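Dihydropteroate synthase (Anaplasma phagocytophilum, PDB 6UCZ) probably catalyses the joining of 6-hydroxymethyl-7,8-dihydropterin pyrophosphate to p-aminobenzoate, the dihydropteroate-forming step of folate biosynthesis, and binds a pterin monophosphate in its active site. Local coordinates at residues A[202-207]-A[225-230]; A[154-159]-A[190-195]; A[68-73]-A[98-103]. One frame throughout, in Å; residues are numbered along the deposited sequence. Where two conformers were deposited one is given.

Interaction 1 (A[202-207]-A[225-230]); sequences IILDPG and GKLKKL. With PMM (pterin-6-yl-methyl-monophosphate), chain C.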
loop_
_atom_site.group_PDB
_atom_site.type_symbol
_atom_site.label_atom_id
_atom_site.label_comp_id
_atom_site.label_asym_id
_atom_site.label_seq_id
_atom_site.Cartn_x
_atom_site.Cartn_y
_atom_site.Cartn_z
ATOM N N ILE A 202 -8.643 -7.521 7.340
ATOM C CA ILE A 202 -7.413 -7.879 6.633
ATOM C C ILE A 202 -7.550 -7.511 5.160
ATOM O O ILE A 202 -8.530 -7.889 4.508
ATOM C CB ILE A 202 -7.101 -9.375 6.787
ATOM C CG1 ILE A 202 -6.883 -9.724 8.260
ATOM C CG2 ILE A 202 -5.871 -9.731 5.950
ATOM C CD1 ILE A 202 -6.838 -11.217 8.541
ATOM N N ILE A 203 -6.533 -6.833 4.616
ATOM C CA ILE A 203 -6.495 -6.392 3.225
ATOM C C ILE A 203 -5.249 -6.968 2.559
ATOM O O ILE A 203 -4.162 -6.953 3.148
ATOM C CB ILE A 203 -6.496 -4.850 3.145
ATOM C CG1 ILE A 203 -7.717 -4.274 3.879
ATOM C CG2 ILE A 203 -6.462 -4.378 1.714
ATOM C CD1 ILE A 203 -7.521 -2.832 4.363
ATOM N N LEU A 204 -5.395 -7.459 1.324
ATOM C CA LEU A 204 -4.314 -8.155 0.623
ATOM C C LEU A 204 -3.756 -7.308 -0.515
ATOM O O LEU A 204 -4.515 -6.725 -1.291
ATOM C CB LEU A 204 -4.800 -9.491 0.052
ATOM C CG LEU A 204 -5.447 -10.457 1.047
ATOM C CD1 LEU A 204 -5.848 -11.766 0.378
ATOM C CD2 LEU A 204 -4.518 -10.709 2.236
ATOM N N ASP A 205 -2.430 -7.277 -0.633
ATOM C CA ASP A 205 -1.742 -6.481 -1.654
ATOM C C ASP A 205 -0.669 -7.351 -2.297
ATOM O O ASP A 205 0.189 -7.907 -1.575
ATOM C CB ASP A 205 -1.151 -5.217 -1.014
ATOM C CG ASP A 205 -0.485 -4.279 -2.010
ATOM O OD1 ASP A 205 0.096 -4.730 -3.035
ATOM O OD2 ASP A 205 -0.515 -3.056 -1.741
ATOM N N PRO A 206 -0.668 -7.514 -3.630
ATOM C CA PRO A 206 0.331 -8.388 -4.277
ATOM C C PRO A 206 1.733 -7.807 -4.356
ATOM O O PRO A 206 2.640 -8.510 -4.828
ATOM C CB PRO A 206 -0.244 -8.585 -5.683
ATOM C CG PRO A 206 -0.993 -7.299 -5.935
ATOM C CD PRO A 206 -1.621 -6.954 -4.611
ATOM N N GLY A 207 1.942 -6.551 -3.970
ATOM C CA GLY A 207 3.277 -5.979 -4.018
ATOM C C GLY A 207 3.867 -5.892 -5.416
ATOM O O GLY A 207 4.925 -6.470 -5.698
ATOM N N GLY A 225 -8.490 -9.921 -10.412
ATOM C CA GLY A 225 -9.727 -10.572 -10.005
ATOM C C GLY A 225 -9.519 -11.921 -9.340
ATOM O O GLY A 225 -10.324 -12.329 -8.498
ATOM N N LYS A 226 -8.469 -12.654 -9.734
ATOM C CA LYS A 226 -8.182 -13.929 -9.082
ATOM C C LYS A 226 -7.780 -13.737 -7.622
ATOM O O LYS A 226 -8.137 -14.551 -6.762
ATOM C CB LYS A 226 -7.105 -14.697 -9.845
ATOM C CG LYS A 226 -6.898 -16.106 -9.299
ATOM C CD LYS A 226 -5.921 -16.919 -10.133
ATOM C CE LYS A 226 -5.599 -18.249 -9.462
ATOM N NZ LYS A 226 -4.832 -19.151 -10.366
ATOM N N LEU A 227 -7.040 -12.676 -7.315
ATOM C CA LEU A 227 -6.772 -12.371 -5.913
ATOM C C LEU A 227 -8.046 -11.916 -5.202
ATOM O O LEU A 227 -8.276 -12.263 -4.037
ATOM C CB LEU A 227 -5.688 -11.302 -5.810
ATOM C CG LEU A 227 -5.195 -10.950 -4.405
ATOM C CD1 LEU A 227 -4.675 -12.176 -3.659
ATOM C CD2 LEU A 227 -4.132 -9.871 -4.500
ATOM N N LYS A 228 -8.882 -11.134 -5.892
ATOM C CA LYS A 228 -10.139 -10.669 -5.313
ATOM C C LYS A 228 -11.070 -11.827 -4.977
ATOM O O LYS A 228 -11.861 -11.730 -4.032
ATOM C CB LYS A 228 -10.838 -9.722 -6.289
ATOM C CG LYS A 228 -10.225 -8.337 -6.388
ATOM C CD LYS A 228 -10.770 -7.443 -5.306
ATOM C CE LYS A 228 -12.288 -7.392 -5.361
ATOM N NZ LYS A 228 -12.809 -6.672 -4.185
ATOM N N LYS A 229 -10.998 -12.928 -5.738
ATOM C CA LYS A 229 -11.879 -14.071 -5.519
ATOM C C LYS A 229 -11.638 -14.743 -4.178
ATOM O O LYS A 229 -12.427 -15.607 -3.785
ATOM C CB LYS A 229 -11.721 -15.098 -6.642
ATOM N N LEU A 230 -10.570 -14.373 -3.473
ATOM C CA LEU A 230 -10.332 -14.904 -2.139
ATOM C C LEU A 230 -11.340 -14.372 -1.128
ATOM O O LEU A 230 -11.493 -14.963 -0.053
ATOM C CB LEU A 230 -8.911 -14.565 -1.701
ATOM C CG LEU A 230 -7.804 -15.395 -2.344
ATOM C CD1 LEU A 230 -6.450 -14.960 -1.827
ATOM C CD2 LEU A 230 -8.031 -16.863 -2.059
HETATM N N5 PMM C . 4.815 0.160 -2.557
HETATM C C6 PMM C . 5.723 0.896 -1.906
HETATM C C7 PMM C . 5.600 1.142 -0.551
HETATM N N8 PMM C . 4.606 0.674 0.212
HETATM N N1 PMM C . 2.669 -0.524 0.337
HETATM C C2 PMM C . 1.740 -1.272 -0.248
HETATM N N2 PMM C . 0.735 -1.772 0.478
HETATM N N3 PMM C . 1.760 -1.581 -1.582
HETATM C C4 PMM C . 2.729 -1.180 -2.472
HETATM O O4 PMM C . 2.692 -1.522 -3.653
HETATM C C4A PMM C . 3.786 -0.345 -1.861
HETATM C C8A PMM C . 3.703 -0.060 -0.450
HETATM C C9 PMM C . 6.895 1.375 -2.725
HETATM O O10 PMM C . 6.450 2.402 -3.635
HETATM P PA PMM C . 6.843 3.960 -3.444
HETATM O O1P PMM C . 6.355 4.634 -4.737
HETATM O O2P PMM C . 8.363 4.052 -3.441
HETATM O O3P PMM C . 6.211 4.504 -2.206
#
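L227, on the short helix 224-228, fills the angle between L204 and P206. CD2 of L227 meets CD of P206 at 3.9 Å, and CD1 of L227 lies 4.2 Å from CD1 of L204. With CG anti to the backbone N (chi1 -175°), the leucine extends from its helix so that one methyl serves each partner. This inner part is fully buried. The outer part is thinner: L230, which is partly exposed and has little surface buried here, sends CD1 to within 3.9 Å of CD1 of L204, the two side chains crossing at about a right angle, while K226 lies at the surface and bonds to N179.

D205 leaves the strand on the side away from the helix, and its carboxylate meets the pterin. OD2 of D205 accepts hydrogen bonds from both N3 and N2 of the pterin, at 2.7 Å and 2.9 Å. OD1 of D205 accepts from the backbone N of G207 at 2.8 Å, an Asx turn that fixes the rotation of the carboxylate. Between strand and helix the side chains meet through carbon alone, whereas D205 gives the pterin directional hydrogen bonds.

Interaction 2 (A[154-159]-A[190-195]); sequences IIIMHH and DTLIAQ. With PMM (pterin-6-yl-methyl-monophosphate), chain C.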
loop_
_atom_site.group_PDB
_atom_site.type_symbol
_atom_site.label_atom_id
_atom_site.label_comp_id
_atom_site.label_asym_id
_atom_site.label_seq_id
_atom_site.Cartn_x
_atom_site.Cartn_y
_atom_site.Cartn_z
ATOM N N ILE A 154 -5.556 -3.885 8.525
ATOM C CA ILE A 154 -4.165 -4.137 8.169
ATOM C C ILE A 154 -4.041 -4.586 6.721
ATOM O O ILE A 154 -4.750 -5.494 6.277
ATOM C CB ILE A 154 -3.517 -5.157 9.130
ATOM C CG1 ILE A 154 -2.111 -5.518 8.653
ATOM C CG2 ILE A 154 -4.395 -6.394 9.312
ATOM C CD1 ILE A 154 -1.223 -6.030 9.779
ATOM N N ILE A 155 -3.139 -3.946 5.984
ATOM C CA ILE A 155 -2.728 -4.398 4.660
ATOM C C ILE A 155 -1.458 -5.222 4.817
ATOM O O ILE A 155 -0.506 -4.780 5.473
ATOM C CB ILE A 155 -2.470 -3.213 3.717
ATOM C CG1 ILE A 155 -3.674 -2.272 3.695
ATOM C CG2 ILE A 155 -2.146 -3.716 2.287
ATOM C CD1 ILE A 155 -3.340 -0.904 3.129
ATOM N N ILE A 156 -1.438 -6.418 4.230
ATOM C CA ILE A 156 -0.227 -7.230 4.128
ATOM C C ILE A 156 0.157 -7.310 2.656
ATOM O O ILE A 156 -0.681 -7.643 1.806
ATOM C CB ILE A 156 -0.406 -8.624 4.757
ATOM C CG1 ILE A 156 -1.687 -9.300 4.253
ATOM C CG2 ILE A 156 -0.410 -8.521 6.291
ATOM C CD1 ILE A 156 -1.840 -10.753 4.750
ATOM N N MET A 157 1.416 -6.992 2.353
ATOM C CA MET A 157 1.907 -6.872 0.981
ATOM C C MET A 157 2.905 -7.983 0.663
ATOM O O MET A 157 3.819 -8.238 1.455
ATOM C CB MET A 157 2.596 -5.523 0.778
ATOM C CG MET A 157 2.897 -5.226 -0.691
ATOM S SD MET A 157 4.167 -3.974 -0.859
ATOM C CE MET A 157 5.638 -4.929 -0.411
ATOM N N HIS A 158 2.755 -8.618 -0.504
ATOM C CA HIS A 158 3.688 -9.668 -0.907
ATOM C C HIS A 158 5.032 -9.085 -1.341
ATOM O O HIS A 158 5.087 -8.079 -2.052
ATOM C CB HIS A 158 3.116 -10.497 -2.059
ATOM C CG HIS A 158 4.035 -11.597 -2.501
ATOM N ND1 HIS A 158 5.084 -11.389 -3.370
ATOM C CD2 HIS A 158 4.103 -12.901 -2.135
ATOM C CE1 HIS A 158 5.743 -12.523 -3.544
ATOM N NE2 HIS A 158 5.161 -13.458 -2.814
ATOM N N HIS A 159 6.121 -9.753 -0.949
ATOM C CA HIS A 159 7.458 -9.408 -1.424
ATOM C C HIS A 159 8.378 -10.628 -1.398
ATOM O O HIS A 159 8.066 -11.655 -0.792
ATOM C CB HIS A 159 8.045 -8.255 -0.601
ATOM C CG HIS A 159 8.173 -8.573 0.857
ATOM N ND1 HIS A 159 9.212 -9.320 1.365
ATOM C CD2 HIS A 159 7.366 -8.283 1.905
ATOM C CE1 HIS A 159 9.058 -9.455 2.673
ATOM N NE2 HIS A 159 7.949 -8.828 3.027
ATOM N N ASP A 190 -3.838 -16.543 7.839
ATOM C CA ASP A 190 -4.043 -17.535 8.891
ATOM C C ASP A 190 -3.340 -17.129 10.176
ATOM O O ASP A 190 -3.895 -17.278 11.271
ATOM C CB ASP A 190 -3.552 -18.910 8.439
ATOM C CG ASP A 190 -4.453 -19.544 7.400
ATOM O OD1 ASP A 190 -5.651 -19.193 7.348
ATOM O OD2 ASP A 190 -3.962 -20.403 6.641
ATOM N N THR A 191 -2.112 -16.619 10.064
ATOM C CA THR A 191 -1.392 -16.170 11.252
ATOM C C THR A 191 -2.163 -15.075 11.977
ATOM O O THR A 191 -2.323 -15.117 13.204
ATOM C CB THR A 191 0.006 -15.694 10.858
ATOM O OG1 THR A 191 0.735 -16.794 10.296
ATOM C CG2 THR A 191 0.754 -15.152 12.068
ATOM N N LEU A 192 -2.658 -14.089 11.229
ATOM C CA LEU A 192 -3.384 -12.974 11.835
ATOM C C LEU A 192 -4.640 -13.447 12.559
ATOM O O LEU A 192 -4.900 -13.051 13.701
ATOM C CB LEU A 192 -3.751 -11.953 10.751
ATOM C CG LEU A 192 -2.612 -11.166 10.103
ATOM C CD1 LEU A 192 -3.099 -10.432 8.855
ATOM C CD2 LEU A 192 -2.039 -10.191 11.107
ATOM N N ILE A 193 -5.454 -14.264 11.886
ATOM C CA ILE A 193 -6.711 -14.725 12.473
ATOM C C ILE A 193 -6.448 -15.563 13.712
ATOM O O ILE A 193 -7.147 -15.435 14.727
ATOM C CB ILE A 193 -7.531 -15.505 11.428
ATOM C CG1 ILE A 193 -7.932 -14.587 10.273
ATOM C CG2 ILE A 193 -8.763 -16.131 12.065
ATOM C CD1 ILE A 193 -8.714 -15.301 9.181
ATOM N N ALA A 194 -5.437 -16.433 13.656
ATOM C CA ALA A 194 -5.108 -17.249 14.822
ATOM C C ALA A 194 -4.682 -16.393 16.006
ATOM O O ALA A 194 -4.905 -16.774 17.159
ATOM C CB ALA A 194 -4.007 -18.250 14.475
ATOM N N GLN A 195 -4.090 -15.231 15.748
ATOM C CA GLN A 195 -3.609 -14.353 16.802
ATOM C C GLN A 195 -4.627 -13.292 17.188
ATOM O O GLN A 195 -4.291 -12.371 17.939
ATOM C CB GLN A 195 -2.295 -13.706 16.369
ATOM C CG GLN A 195 -1.165 -14.715 16.224
ATOM C CD GLN A 195 0.209 -14.092 16.331
ATOM O OE1 GLN A 195 0.466 -13.254 17.195
ATOM N NE2 GLN A 195 1.101 -14.486 15.427
HETATM N N5 PMM C . 4.815 0.160 -2.557
HETATM C C6 PMM C . 5.723 0.896 -1.906
HETATM C C7 PMM C . 5.600 1.142 -0.551
HETATM N N8 PMM C . 4.606 0.674 0.212
HETATM N N1 PMM C . 2.669 -0.524 0.337
HETATM C C2 PMM C . 1.740 -1.272 -0.248
HETATM N N2 PMM C . 0.735 -1.772 0.478
HETATM N N3 PMM C . 1.760 -1.581 -1.582
HETATM C C4 PMM C . 2.729 -1.180 -2.472
HETATM O O4 PMM C . 2.692 -1.522 -3.653
HETATM C C4A PMM C . 3.786 -0.345 -1.861
HETATM C C8A PMM C . 3.703 -0.060 -0.450
HETATM C C9 PMM C . 6.895 1.375 -2.725
HETATM O O10 PMM C . 6.450 2.402 -3.635
HETATM P PA PMM C . 6.843 3.960 -3.444
HETATM O O1P PMM C . 6.355 4.634 -4.737
HETATM O O2P PMM C . 8.363 4.052 -3.441
HETATM O O3P PMM C . 6.211 4.504 -2.206
#
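L192 has the largest buried surface here, and a single methyl, CD1, does its work against I154 and I156, the two isoleucines on the helix side of strand 153-157. CD1 of L192 lies 4.2 Å from CG2 of I156 and 4.3 Å from CG2 of I154, so it rests over the gap between two residues that share one face of the strand. I156 and L192 reach toward each other tip to tip. The isoleucine has its CG1 wedged between the backbone N and the carbonyl carbon (chi1 49°), a less common choice in which CG2 stands beside the backbone N and faces the leucine. In I154, too, the CG2 branch does the touching. These distances describe easy van der Waals contact with no sign of strain, and all three side chains are buried.

The alternation of a beta strand gives the intervening residues to the other face, where the ligand lies. M157 places SD over the pyrimidinone part of the pterin, 3.5 Å from its N3, and I155 brings CG2 to 3.9 Å from the amino nitrogen N2 of the pterin. One short strand therefore serves as a wall of the pocket on one side and as the seat of a helix on the other.

The long helix 174-194 runs along the outer face of the strand: L185, R188 and V189 also press on I156, and, farther back along it, W184 meets the rings of H158 and H159 edge-to-face. L192 sits in the last helical turn, where it further touches I202 of the next strand and P144 of helix 143-148, while A147 of that same short helix packs against I154. The end of helix 174-194 is thereby lodged over strands 153-157 and 202-205 and beside helix 143-148.

Interaction 3 (A[68-73]-A[98-103]); sequences DVIDVG and PEIIRI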
loop_
_atom_site.group_PDB
_atom_site.type_symbol
_atom_site.label_atom_id
_atom_site.label_comp_id
_atom_site.label_asym_id
_atom_site.label_seq_id
_atom_site.Cartn_x
_atom_site.Cartn_y
_atom_site.Cartn_z
ATOM N N ASP A 68 -9.061 9.413 0.278
ATOM C CA ASP A 68 -9.817 8.719 1.313
ATOM C C ASP A 68 -8.941 8.313 2.490
ATOM O O ASP A 68 -9.423 8.268 3.630
ATOM C CB ASP A 68 -10.489 7.487 0.707
ATOM C CG ASP A 68 -11.453 7.857 -0.409
ATOM O OD1 ASP A 68 -12.417 8.601 -0.133
ATOM O OD2 ASP A 68 -11.210 7.464 -1.576
ATOM N N VAL A 69 -7.675 8.003 2.220
ATOM C CA VAL A 69 -6.686 7.601 3.223
ATOM C C VAL A 69 -5.371 8.290 2.883
ATOM O O VAL A 69 -5.032 8.440 1.704
ATOM C CB VAL A 69 -6.474 6.066 3.255
ATOM C CG1 VAL A 69 -5.589 5.656 4.445
ATOM C CG2 VAL A 69 -7.816 5.316 3.300
ATOM N N ILE A 70 -4.630 8.719 3.910
ATOM C CA ILE A 70 -3.261 9.204 3.745
ATOM C C ILE A 70 -2.325 8.129 4.283
ATOM O O ILE A 70 -2.371 7.799 5.477
ATOM C CB ILE A 70 -3.021 10.536 4.473
ATOM C CG1 ILE A 70 -4.101 11.563 4.132
ATOM C CG2 ILE A 70 -1.631 11.066 4.138
ATOM C CD1 ILE A 70 -4.081 12.017 2.693
ATOM N N ASP A 71 -1.471 7.597 3.414
ATOM C CA ASP A 71 -0.512 6.557 3.774
ATOM C C ASP A 71 0.834 7.213 4.069
ATOM O O ASP A 71 1.512 7.689 3.153
ATOM C CB ASP A 71 -0.395 5.527 2.651
ATOM C CG ASP A 71 0.507 4.359 3.009
ATOM O OD1 ASP A 71 0.301 3.764 4.086
ATOM O OD2 ASP A 71 1.400 4.012 2.195
ATOM N N VAL A 72 1.225 7.223 5.342
ATOM C CA VAL A 72 2.428 7.916 5.793
ATOM C C VAL A 72 3.556 6.901 5.949
ATOM O O VAL A 72 3.438 5.929 6.706
ATOM C CB VAL A 72 2.187 8.657 7.114
ATOM C CG1 VAL A 72 3.395 9.538 7.446
ATOM C CG2 VAL A 72 0.876 9.466 7.066
ATOM N N GLY A 73 4.670 7.154 5.275
ATOM C CA GLY A 73 5.801 6.253 5.342
ATOM C C GLY A 73 7.123 6.972 5.487
ATOM O O GLY A 73 7.314 8.062 4.938
ATOM N N PRO A 98 1.010 13.280 14.503
ATOM C CA PRO A 98 -0.135 13.855 15.233
ATOM C C PRO A 98 -0.907 14.901 14.439
ATOM O O PRO A 98 -2.144 14.886 14.454
ATOM C CB PRO A 98 0.516 14.458 16.486
ATOM C CG PRO A 98 1.758 13.691 16.689
ATOM C CD PRO A 98 2.254 13.407 15.283
ATOM N N GLU A 99 -0.218 15.820 13.756
ATOM C CA GLU A 99 -0.929 16.845 12.995
ATOM C C GLU A 99 -1.624 16.250 11.780
ATOM O O GLU A 99 -2.758 16.624 11.466
ATOM C CB GLU A 99 0.025 17.964 12.568
ATOM C CG GLU A 99 0.017 19.184 13.486
ATOM C CD GLU A 99 -1.351 19.840 13.587
ATOM O OE1 GLU A 99 -1.714 20.634 12.692
ATOM O OE2 GLU A 99 -2.068 19.551 14.562
ATOM N N ILE A 100 -0.968 15.310 11.093
ATOM C CA ILE A 100 -1.582 14.652 9.945
ATOM C C ILE A 100 -2.845 13.918 10.370
ATOM O O ILE A 100 -3.879 13.989 9.696
ATOM C CB ILE A 100 -0.571 13.705 9.271
ATOM C CG1 ILE A 100 0.547 14.503 8.594
ATOM C CG2 ILE A 100 -1.265 12.745 8.283
ATOM C CD1 ILE A 100 1.747 13.653 8.179
ATOM N N ILE A 101 -2.788 13.225 11.511
ATOM C CA ILE A 101 -3.964 12.516 12.006
ATOM C C ILE A 101 -5.079 13.501 12.343
ATOM O O ILE A 101 -6.249 13.263 12.025
ATOM C CB ILE A 101 -3.583 11.639 13.214
ATOM C CG1 ILE A 101 -2.719 10.463 12.759
ATOM C CG2 ILE A 101 -4.823 11.159 13.970
ATOM C CD1 ILE A 101 -1.992 9.785 13.912
ATOM N N ARG A 102 -4.735 14.622 12.985
ATOM C CA ARG A 102 -5.750 15.611 13.344
ATOM C C ARG A 102 -6.384 16.224 12.099
ATOM O O ARG A 102 -7.611 16.374 12.015
ATOM C CB ARG A 102 -5.148 16.709 14.226
ATOM C CG ARG A 102 -6.193 17.664 14.813
ATOM C CD ARG A 102 -5.534 18.850 15.499
ATOM N NE ARG A 102 -4.870 19.716 14.528
ATOM C CZ ARG A 102 -5.463 20.709 13.873
ATOM N NH1 ARG A 102 -6.744 20.993 14.097
ATOM N NH2 ARG A 102 -4.765 21.425 13.002
ATOM N N ILE A 103 -5.555 16.621 11.137
ATOM C CA ILE A 103 -6.071 17.269 9.938
ATOM C C ILE A 103 -6.878 16.282 9.102
ATOM O O ILE A 103 -7.950 16.617 8.587
ATOM C CB ILE A 103 -4.903 17.889 9.145
ATOM C CG1 ILE A 103 -4.263 19.020 9.960
ATOM C CG2 ILE A 103 -5.365 18.414 7.796
ATOM C CD1 ILE A 103 -2.840 19.334 9.559
#
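V72 and I100 point at each other tip to tip, each offering its CG2 methyl, and the two carbons stand 4.1 Å apart. On the strand, V72 has CG1 anti to the backbone N (chi1 -172°), which leaves CG2 beside that nitrogen and directed at the helix. On the helix, I100 adopts the reverse choice: its CG2 is the branch anti to the backbone N, while the longer CG1 arm stands beside the nitrogen (chi1 -69°). The short methyl thus faces the valine. I70, two residues earlier on the same face, also lies near I100 CG2, but it was modelled in two conformers and the detail of that approach is doubtful.

The pair belongs to a beta-alpha-beta crossover of the TIM barrel that dihydropteroate synthases share. The chain leaves strand 69-73, passes through helices 86-93 and 97-106 on the outside, and returns as the neighbouring parallel strand 110-115. Of the helix segment, I100 is the residue that meets strand 69-73, and it also touches L36 of strand 31-37 and I56 of helix 52-64; V72 adds a contact to V111.

On the opposite face of the strand D71 looks into the barrel. Its OD2 forms a salt bridge with NE of R274 and accepts from ND2 of N133, both of which bind the pterin ligand themselves, so D71 is a second-shell residue, placed to orient two first-shell ones.

On the outer side of helix 97-106, R102 grips E99 side-on: NE of R102 to OE2 of E99 at 2.8 Å, NH2 to OE1 at 3.2 Å, with the carboxylate at the edge of the guanidinium and in its plane.

Overall arrangement
Interactions 1 and 2 adjoin, their centres 12 Å apart, because strands 202-205 and 153-157 are neighbours in the barrel: I203 N lies 2.8 Å from I154 O, and D205 O 2.9 Å from H158 N, both probable hydrogen bonds. Each pairs an outward-facing apolar seat for a helix with an inward-facing contact to the same pterin. Interaction 3 repeats the strand-helix scheme farther round the wall, with its centre 24 Å from interaction 1 and 23 Å from interaction 2. It has no direct contact with either, and the side chain of V72 stays about 11 Å from the ligand; its link to the pocket is D71, which bonds to the pterin-binding R274 and N133.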